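Local coordinates for diadenosine Tetraphosphate Hydrolase (Caenorhabditis elegans, PDB 1KTG) that cleaves diadenosine tetraphosphate (Ap4A) asymmetrically into AMP and ATP with the help of divalent metal ions, at the magnesium ion site. Numbering follows the deposited sequence.

The magnesium ion site. Residues 36-38, 40, 51-52, 55-56, 103. With MG (magnesium ion), chain B; MG (magnesium ion), chain C; MG (magnesium ion), chain D; PO4 (phosphate ion), chain E; OH (hydroxide ion), chain F.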
ATOM      1  N   LYS A  36       3.760  -2.895   2.258  1.00  6.43           N
ATOM      2  CA  LYS A  36       4.114  -3.868   1.221  1.00  6.25           C
ATOM      3  C   LYS A  36       5.465  -4.489   1.511  1.00  6.13           C
ATOM      4  O   LYS A  36       6.279  -3.909   2.216  1.00  6.47           O
ATOM      5  CB  LYS A  36       4.153  -3.199  -0.154  1.00  6.03           C
ATOM      6  CG  LYS A  36       5.221  -2.137  -0.289  1.00  6.71           C
ATOM      7  CD  LYS A  36       6.517  -2.667  -0.871  1.00  7.23           C
ATOM      8  CE  LYS A  36       7.480  -1.530  -1.262  1.00  8.28           C
ATOM      9  NZ  LYS A  36       7.943  -0.684  -0.109  1.00  9.69           N
ATOM     10  N   GLY A  37       5.725  -5.657   0.947  1.00  6.11           N
ATOM     11  CA  GLY A  37       6.997  -6.305   1.192  1.00  6.17           C
ATOM     12  C   GLY A  37       7.234  -7.507   0.305  1.00  6.05           C
ATOM     13  O   GLY A  37       6.406  -7.880  -0.520  1.00  5.50           O
ATOM     14  N   HIS A  38       8.398  -8.110   0.466  1.00  5.91           N
ATOM     15  CA  HIS A  38       8.758  -9.226  -0.379  1.00  6.37           C
ATOM     16  C   HIS A  38       7.890 -10.431  -0.094  1.00  6.15           C
ATOM     17  O   HIS A  38       7.463 -10.662   1.048  1.00  6.32           O
ATOM     18  CB  HIS A  38      10.224  -9.608  -0.167  1.00  6.72           C
ATOM     19  CG  HIS A  38      11.193  -8.576  -0.645  1.00  8.31           C
ATOM     20  ND1 HIS A  38      11.375  -8.286  -1.981  1.00 11.43           N
ATOM     21  CD2 HIS A  38      12.048  -7.775   0.032  1.00 10.02           C
ATOM     22  CE1 HIS A  38      12.295  -7.346  -2.105  1.00 10.97           C
ATOM     23  NE2 HIS A  38      12.730  -7.028  -0.899  1.00 11.42           N
ATOM     24  N   ASP A  40       7.575 -13.961   0.830  1.00  6.58           N
ATOM     25  CA  ASP A  40       8.455 -14.816   1.623  1.00  7.52           C
ATOM     26  C   ASP A  40       8.257 -16.283   1.204  1.00  7.87           C
ATOM     27  O   ASP A  40       7.296 -16.611   0.516  1.00  7.60           O
ATOM     28  CB  ASP A  40       8.190 -14.614   3.126  1.00  7.43           C
ATOM     29  CG  ASP A  40       8.871 -13.354   3.703  1.00  8.71           C
ATOM     30  OD1 ASP A  40       9.713 -12.731   3.024  1.00  8.27           O
ATOM     31  OD2 ASP A  40       8.637 -12.921   4.858  1.00  8.54           O
ATOM     32  N   ARG A  51       0.225 -10.240   5.006  1.00  5.77           N
ATOM     33  CA  ARG A  51       1.160 -10.363   6.119  1.00  6.05           C
ATOM     34  C   ARG A  51       1.963  -9.079   6.318  1.00  5.48           C
ATOM     35  O   ARG A  51       2.173  -8.630   7.442  1.00  5.54           O
ATOM     36  CB  ARG A  51       2.100 -11.549   5.910  1.00  5.82           C
ATOM     37  CG  ARG A  51       3.202 -11.655   6.966  1.00  6.93           C
ATOM     38  CD  ARG A  51       4.258 -12.698   6.657  1.00  7.48           C
ATOM     39  NE  ARG A  51       4.693 -12.577   5.270  1.00  7.04           N
ATOM     40  CZ  ARG A  51       5.489 -11.620   4.812  1.00  7.68           C
ATOM     41  NH1 ARG A  51       5.965 -10.704   5.636  1.00  7.12           N
ATOM     42  NH2 ARG A  51       5.808 -11.578   3.518  1.00  8.49           N
ATOM     43  N   GLU A  52       2.423  -8.495   5.228  1.00  5.52           N
ATOM     44  CA  GLU A  52       3.198  -7.256   5.326  1.00  5.56           C
ATOM     45  C   GLU A  52       2.343  -6.118   5.858  1.00  6.16           C
ATOM     46  O   GLU A  52       2.827  -5.237   6.575  1.00  6.02           O
ATOM     47  CB  GLU A  52       3.803  -6.894   3.969  1.00  5.81           C
ATOM     48  CG  GLU A  52       4.925  -7.836   3.540  1.00  6.58           C
ATOM     49  CD  GLU A  52       6.261  -7.559   4.216  1.00  7.97           C
ATOM     50  OE1 GLU A  52       6.442  -6.461   4.784  1.00  6.70           O
ATOM     51  OE2 GLU A  52       7.144  -8.445   4.156  1.00  6.07           O
ATOM     52  N   GLU A  55       2.214  -6.689   9.530  1.00  5.63           N
ATOM     53  CA  GLU A  55       3.520  -6.394  10.117  1.00  5.69           C
ATOM     54  C   GLU A  55       3.860  -4.913  10.160  1.00  6.12           C
ATOM     55  O   GLU A  55       4.386  -4.430  11.164  1.00  6.34           O
ATOM     56  CB  GLU A  55       4.642  -7.106   9.343  1.00  5.61           C
ATOM     57  CG  GLU A  55       4.744  -8.602   9.594  1.00  5.38           C
ATOM     58  CD  GLU A  55       5.798  -9.277   8.732  1.00  5.28           C
ATOM     59  OE1 GLU A  55       6.541  -8.570   8.023  1.00  6.25           O
ATOM     60  OE2 GLU A  55       5.874 -10.519   8.741  1.00  5.84           O
ATOM     61  N   GLU A  56       3.584  -4.203   9.069  1.00  5.79           N
ATOM     62  CA  GLU A  56       4.038  -2.821   8.940  1.00  6.16           C
ATOM     63  C   GLU A  56       3.079  -1.769   9.490  1.00  6.32           C
ATOM     64  O   GLU A  56       3.508  -0.679   9.886  1.00  6.52           O
ATOM     65  CB  GLU A  56       4.377  -2.522   7.475  1.00  5.93           C
ATOM     66  CG  GLU A  56       5.488  -3.415   6.935  1.00  6.36           C
ATOM     67  CD  GLU A  56       5.886  -3.096   5.508  1.00  5.86           C
ATOM     68  OE1 GLU A  56       5.204  -2.284   4.837  1.00  5.77           O
ATOM     69  OE2 GLU A  56       6.915  -3.647   5.059  1.00  5.85           O
ATOM     70  N   GLU A 103      10.582  -1.006  10.440  1.00  6.74           N
ATOM     71  CA  GLU A 103      10.760  -0.693   9.014  1.00  6.41           C
ATOM     72  C   GLU A 103      10.264   0.700   8.593  1.00  6.33           C
ATOM     73  O   GLU A 103      10.614   1.175   7.512  1.00  5.70           O
ATOM     74  CB  GLU A 103      10.135  -1.786   8.144  1.00  6.12           C
ATOM     75  CG  GLU A 103      10.913  -3.093   8.228  1.00  6.84           C
ATOM     76  CD  GLU A 103      10.460  -4.161   7.258  1.00  6.56           C
ATOM     77  OE1 GLU A 103       9.361  -4.046   6.668  1.00  6.74           O
ATOM     78  OE2 GLU A 103      11.225  -5.128   7.098  1.00  7.43           O
TER
HETATM   79 MG    MG B 503       9.181  -8.426   4.271  1.00 10.53          MG
HETATM   80 MG    MG C 504      11.288  -6.723   5.786  1.00 12.54          MG
HETATM   81 MG    MG D 505       8.016  -5.351   5.569  1.00  8.41          MG
HETATM   82  P   PO4 E 402       9.980  -5.727   3.115  1.00 10.63           P
HETATM   83  O1  PO4 E 402       8.805  -4.986   3.722  1.00 10.62           O
HETATM   84  O2  PO4 E 402      11.157  -5.676   4.084  1.00 11.89           O
HETATM   85  O3  PO4 E 402       9.598  -7.163   2.858  1.00 10.69           O
HETATM   86  O4  PO4 E 402      10.353  -5.008   1.825  1.00 11.41           O
HETATM   87  O    OH F 506       9.322  -7.046   5.877  1.00  9.09           O
HETATM   88  O   HOH W   1       8.906 -10.004   5.926  1.00 15.27           O
HETATM   89  O   HOH W   2      11.327  -8.651   4.614  1.00  9.10           O
HETATM   90  O   HOH W   3       9.319 -10.071   3.078  1.00 11.05           O
HETATM   91  O   HOH W   4      13.434  -6.602   5.727  1.00 13.16           O
HETATM   92  O   HOH W   5      11.488  -7.974   7.660  1.00 13.82           O
HETATM   93  O   HOH W   6       7.289  -5.907   7.550  1.00  7.63           O
HETATM   94  O   HOH W   7       9.068  -2.797   1.607  1.00  9.71           O
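Three magnesium ions, a central hydroxide and a phosphate ion, possibly from crystallisation, form a cluster built on the Nudix box and completed by Glu103 from a loop; strand 36-38 and helix 45-57 cradle it. Each magnesium has near-octahedral coordination, and the hydroxide oxygen binds all three. In Glu52 the bend at chi2 (-79°) lays the carboxylate across the gap between two metals: OE2 lies 2.0 Å from MG (chain B) and OE1 2.1 Å from MG (chain D). One turn on, Glu56 stays extended beyond CG (chi2 -177°); OE2 binds MG (chain D), while OE1 accepts a hydrogen bond from the backbone N of Lys36 at 3.0 Å, from above the carboxylate plane, tying helix to strand. From across the cluster the extended Glu103 bridges with OE2 on MG (chain C), at 2.1 Å, and OE1 on MG (chain D). Arg51, bent at chi3, is the second-shell brace: NH1 reaches Glu52 OE2 at 2.9 Å and Glu55 OE2 at 3.1 Å, both near its guanidinium plane but met from above their carboxylate planes, whereas Asp40 OD2 sits over one face, toward the rim. Asp40 OD1 and Glu55 OE1 hold metal-bound waters 3 and 6. The phosphate gives one oxygen to each magnesium; His38 N donates to its O3 at 2.8 Å, and water 7 links O4 to Lys36 NZ. It probably marks a substrate or product phosphate, beside a modelled hydroxide, a plausible nucleophile whose deprotonated state three cations would favour.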